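PDB 1XI3: thiamine-phosphate synthase from Pyrococcus furiosus, which probably condenses a thiazole phosphate with a hydroxymethylpyrimidine pyrophosphate to make thiamine monophosphate, using magnesium. Local coordinates for residues 106-118 with 127-139. Residues are numbered along the deposited sequence; the frame is centred on the assembly and turned at random.
Sequences APNLIIGASVYSL and KGADYLGAGSVFP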
loop_
_atom_site.group_PDB
_atom_site.type_symbol
_atom_site.label_atom_id
_atom_site.label_comp_id
_atom_site.label_asym_id
_atom_site.label_seq_id
_atom_site.Cartn_x
_atom_site.Cartn_y
_atom_site.Cartn_z
ATOM N N ALA A 106 -9.094 3.593 -8.661
ATOM C CA ALA A 106 -8.575 4.952 -8.669
ATOM C C ALA A 106 -8.757 5.542 -10.052
ATOM O O ALA A 106 -7.810 5.799 -10.761
ATOM C CB ALA A 106 -7.118 4.942 -8.248
ATOM N N PRO A 107 -10.030 5.750 -10.450
ATOM C CA PRO A 107 -10.277 6.140 -11.823
ATOM C C PRO A 107 -9.761 7.507 -12.270
ATOM O O PRO A 107 -9.724 7.766 -13.476
ATOM C CB PRO A 107 -11.821 6.114 -11.917
ATOM C CG PRO A 107 -12.308 6.174 -10.539
ATOM C CD PRO A 107 -11.266 5.539 -9.682
ATOM N N ASN A 108 -9.428 8.375 -11.335
ATOM C CA ASN A 108 -8.903 9.706 -11.695
ATOM C C ASN A 108 -7.380 9.821 -11.743
ATOM O O ASN A 108 -6.872 10.861 -12.159
ATOM C CB ASN A 108 -9.477 10.763 -10.765
ATOM C CG ASN A 108 -10.976 10.862 -10.872
ATOM O OD1 ASN A 108 -11.548 10.507 -11.883
ATOM N ND2 ASN A 108 -11.612 11.339 -9.819
ATOM N N LEU A 109 -6.644 8.775 -11.342
ATOM C CA LEU A 109 -5.201 8.807 -11.379
ATOM C C LEU A 109 -4.659 8.575 -12.776
ATOM O O LEU A 109 -5.184 7.741 -13.543
ATOM C CB LEU A 109 -4.595 7.725 -10.426
ATOM C CG LEU A 109 -4.749 7.933 -8.955
ATOM C CD1 LEU A 109 -4.100 6.768 -8.218
ATOM C CD2 LEU A 109 -4.217 9.258 -8.448
ATOM N N ILE A 110 -3.605 9.296 -13.105
ATOM C CA ILE A 110 -2.811 9.018 -14.287
ATOM C C ILE A 110 -2.003 7.773 -13.980
ATOM O O ILE A 110 -1.396 7.677 -12.934
ATOM C CB ILE A 110 -1.866 10.179 -14.579
ATOM C CG1 ILE A 110 -2.667 11.454 -14.870
ATOM C CG2 ILE A 110 -0.935 9.838 -15.714
ATOM C CD1 ILE A 110 -1.873 12.686 -14.908
ATOM N N ILE A 111 -1.994 6.838 -14.917
ATOM C CA ILE A 111 -1.277 5.584 -14.768
ATOM C C ILE A 111 -0.023 5.562 -15.646
ATOM O O ILE A 111 -0.095 5.623 -16.877
ATOM C CB ILE A 111 -2.149 4.394 -15.167
ATOM C CG1 ILE A 111 -3.469 4.364 -14.371
ATOM C CG2 ILE A 111 -1.349 3.071 -15.025
ATOM C CD1 ILE A 111 -3.403 4.263 -12.907
ATOM N N GLY A 112 1.127 5.459 -15.008
ATOM C CA GLY A 112 2.346 5.182 -15.706
ATOM C C GLY A 112 2.639 3.703 -15.563
ATOM O O GLY A 112 2.438 3.144 -14.489
ATOM N N ALA A 113 3.156 3.101 -16.630
ATOM C CA ALA A 113 3.553 1.699 -16.625
ATOM C C ALA A 113 5.051 1.536 -16.849
ATOM O O ALA A 113 5.588 2.043 -17.850
ATOM C CB ALA A 113 2.765 0.959 -17.697
ATOM N N SER A 114 5.718 0.780 -15.966
ATOM C CA SER A 114 7.136 0.471 -16.089
ATOM C C SER A 114 7.249 -0.745 -17.001
ATOM O O SER A 114 6.678 -1.801 -16.688
ATOM C CB SER A 114 7.780 0.164 -14.738
ATOM O OG SER A 114 7.808 1.299 -13.877
ATOM N N VAL A 115 7.922 -0.581 -18.122
ATOM C CA VAL A 115 7.963 -1.631 -19.173
ATOM C C VAL A 115 9.405 -1.866 -19.578
ATOM O O VAL A 115 10.202 -0.939 -19.657
ATOM C CB VAL A 115 7.103 -1.288 -20.376
ATOM C CG1 VAL A 115 5.628 -1.110 -19.940
ATOM C CG2 VAL A 115 7.629 -0.072 -21.119
ATOM N N TYR A 116 9.728 -3.130 -19.866
ATOM C CA TYR A 116 11.116 -3.552 -20.091
ATOM C C TYR A 116 11.281 -4.355 -21.406
ATOM O O TYR A 116 12.337 -5.054 -21.626
ATOM C CB TYR A 116 11.575 -4.395 -18.920
ATOM C CG TYR A 116 11.497 -3.695 -17.561
ATOM C CD1 TYR A 116 12.603 -3.019 -17.046
ATOM C CD2 TYR A 116 10.315 -3.697 -16.821
ATOM C CE1 TYR A 116 12.546 -2.378 -15.839
ATOM C CE2 TYR A 116 10.250 -3.050 -15.584
ATOM C CZ TYR A 116 11.375 -2.387 -15.113
ATOM O OH TYR A 116 11.368 -1.728 -13.887
ATOM N N SER A 117 10.286 -4.208 -22.281
ATOM C CA SER A 117 10.246 -4.886 -23.604
ATOM C C SER A 117 9.173 -4.288 -24.439
ATOM O O SER A 117 8.208 -3.693 -23.914
ATOM C CB SER A 117 9.971 -6.392 -23.427
ATOM O OG SER A 117 8.641 -6.650 -23.005
ATOM N N LEU A 118 9.261 -4.504 -25.747
ATOM C CA LEU A 118 8.203 -4.125 -26.656
ATOM C C LEU A 118 6.842 -4.747 -26.303
ATOM O O LEU A 118 5.821 -4.051 -26.294
ATOM C CB LEU A 118 8.606 -4.504 -28.095
ATOM C CG LEU A 118 7.618 -4.163 -29.177
ATOM C CD1 LEU A 118 7.289 -2.662 -29.187
ATOM C CD2 LEU A 118 8.176 -4.620 -30.529
ATOM N N LYS A 127 -3.891 -2.027 -22.040
ATOM C CA LYS A 127 -4.595 -2.038 -20.761
ATOM C C LYS A 127 -5.033 -0.641 -20.302
ATOM O O LYS A 127 -5.794 -0.506 -19.328
ATOM C CB LYS A 127 -3.735 -2.704 -19.705
ATOM C CG LYS A 127 -3.459 -4.160 -19.965
ATOM C CD LYS A 127 -4.281 -5.108 -19.094
ATOM C CE LYS A 127 -3.388 -5.973 -18.187
ATOM N NZ LYS A 127 -2.272 -6.667 -18.952
ATOM N N GLY A 128 -4.522 0.386 -20.977
ATOM C CA GLY A 128 -4.915 1.782 -20.745
ATOM C C GLY A 128 -3.941 2.653 -19.961
ATOM O O GLY A 128 -4.350 3.673 -19.390
ATOM N N ALA A 129 -2.657 2.286 -19.925
ATOM C CA ALA A 129 -1.643 3.142 -19.341
ATOM C C ALA A 129 -1.705 4.498 -20.020
ATOM O O ALA A 129 -1.946 4.588 -21.234
ATOM C CB ALA A 129 -0.274 2.549 -19.504
ATOM N N ASP A 130 -1.476 5.555 -19.237
ATOM C CA ASP A 130 -1.397 6.902 -19.794
ATOM C C ASP A 130 -0.026 7.273 -20.323
ATOM O O ASP A 130 0.081 8.056 -21.263
ATOM C CB ASP A 130 -1.843 7.910 -18.719
ATOM C CG ASP A 130 -3.286 7.715 -18.346
ATOM O OD1 ASP A 130 -3.596 7.344 -17.206
ATOM O OD2 ASP A 130 -4.142 7.913 -19.242
ATOM N N TYR A 131 1.028 6.730 -19.717
ATOM C CA TYR A 131 2.372 6.864 -20.251
ATOM C C TYR A 131 3.177 5.663 -19.856
ATOM O O TYR A 131 2.757 4.858 -19.023
ATOM C CB TYR A 131 3.075 8.173 -19.784
ATOM C CG TYR A 131 3.456 8.177 -18.318
ATOM C CD1 TYR A 131 2.527 8.539 -17.315
ATOM C CD2 TYR A 131 4.721 7.782 -17.910
ATOM C CE1 TYR A 131 2.878 8.515 -15.958
ATOM C CE2 TYR A 131 5.072 7.752 -16.559
ATOM C CZ TYR A 131 4.144 8.101 -15.586
ATOM O OH TYR A 131 4.525 8.026 -14.261
ATOM N N LEU A 132 4.326 5.541 -20.504
ATOM C CA LEU A 132 5.246 4.441 -20.250
ATOM C C LEU A 132 6.526 4.975 -19.683
ATOM O O LEU A 132 7.057 5.998 -20.140
ATOM C CB LEU A 132 5.615 3.688 -21.549
ATOM C CG LEU A 132 4.449 3.122 -22.332
ATOM C CD1 LEU A 132 4.988 2.344 -23.539
ATOM C CD2 LEU A 132 3.610 2.226 -21.473
ATOM N N GLY A 133 7.054 4.246 -18.697
ATOM C CA GLY A 133 8.445 4.363 -18.281
ATOM C C GLY A 133 9.200 3.201 -18.934
ATOM O O GLY A 133 9.138 2.103 -18.435
ATOM N N ALA A 134 9.910 3.489 -20.020
ATOM C CA ALA A 134 10.597 2.427 -20.823
ATOM C C ALA A 134 12.052 2.381 -20.465
ATOM O O ALA A 134 12.773 3.374 -20.590
ATOM C CB ALA A 134 10.416 2.680 -22.308
ATOM N N GLY A 135 12.520 1.231 -19.952
ATOM C CA GLY A 135 13.904 1.088 -19.589
ATOM C C GLY A 135 14.253 -0.374 -19.310
ATOM O O GLY A 135 13.457 -1.236 -19.580
ATOM N N SER A 136 15.410 -0.640 -18.736
ATOM C CA SER A 136 16.443 0.323 -18.446
ATOM C C SER A 136 17.214 0.611 -19.728
ATOM O O SER A 136 17.620 -0.306 -20.437
ATOM C CB SER A 136 17.391 -0.233 -17.393
ATOM O OG SER A 136 18.250 0.781 -16.926
ATOM N N VAL A 137 17.390 1.885 -20.061
ATOM C CA VAL A 137 18.125 2.191 -21.307
ATOM C C VAL A 137 19.580 1.640 -21.209
ATOM O O VAL A 137 20.085 0.952 -22.141
ATOM C CB VAL A 137 18.146 3.683 -21.610
ATOM C CG1 VAL A 137 18.850 3.959 -22.930
ATOM C CG2 VAL A 137 16.732 4.222 -21.677
ATOM N N PHE A 138 20.209 1.968 -20.091
ATOM C CA PHE A 138 21.563 1.531 -19.771
ATOM C C PHE A 138 21.550 0.835 -18.399
ATOM O O PHE A 138 20.600 0.968 -17.627
ATOM C CB PHE A 138 22.504 2.726 -19.726
ATOM C CG PHE A 138 22.433 3.624 -20.922
ATOM C CD1 PHE A 138 21.833 4.871 -20.834
ATOM C CD2 PHE A 138 23.005 3.242 -22.133
ATOM C CE1 PHE A 138 21.800 5.724 -21.928
ATOM C CE2 PHE A 138 22.942 4.085 -23.237
ATOM C CZ PHE A 138 22.343 5.316 -23.129
ATOM N N PRO A 139 22.600 0.064 -18.083
ATOM C CA PRO A 139 22.633 -0.594 -16.766
ATOM C C PRO A 139 22.509 0.375 -15.578
ATOM O O PRO A 139 23.070 1.480 -15.625
ATOM C CB PRO A 139 24.013 -1.284 -16.758
ATOM C CG PRO A 139 24.355 -1.459 -18.192
ATOM C CD PRO A 139 23.802 -0.239 -18.878
HETATM O O HOH W 1 -6.052 8.133 -15.998
#
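D130 and I111 are joined by two hydrogen bonds, one through the carboxylate and one through the backbone. D130 OD1 takes the I111 N-H on its anti lone pair at 2.8 Å, and the bond is nearly straight (174°). In return I111 O accepts from D130 N at 2.7 Å, in the carbonyl plane, and also from Y131 N at 3.2 Å. A water donates to both D130 OD1 and L109 O, which gives the carboxylate oxygen a second partner. Beyond this the ladder is regular: A113 N donates to Y131 O, G133 N to A113 O, V115 N to G133 O and G135 N to V115 O. Strands 110-115 and 131-135 are parallel neighbours in the TIM barrel, joined by helix 118-127 in a right-handed beta-alpha-beta crossover. On the other side the backbone of G112 bonds to V90 and L92, and that of S114 to L92. Y131 CG sits between its backbone N and carbonyl carbon (chi1 71°), which lays the ring over G112. G112 CA lies over one face of the Y131 ring, 3.5 Å from its centroid, a CH-pi contact. The ring takes the space where a CB of residue 112 would lie. Y131 OH is hydrogen-bonded to Y18 OH. An alanine in place of Y131 would probably uncover G112 and leave Y18 without this partner. S114, a predicted pyrimidine-substrate residue on the same face, bonds through OG to Q91. On the other face A113 CB meets A129 CB at 3.9 Å, and V115 CG2 meets A134 CB at 4.1 Å.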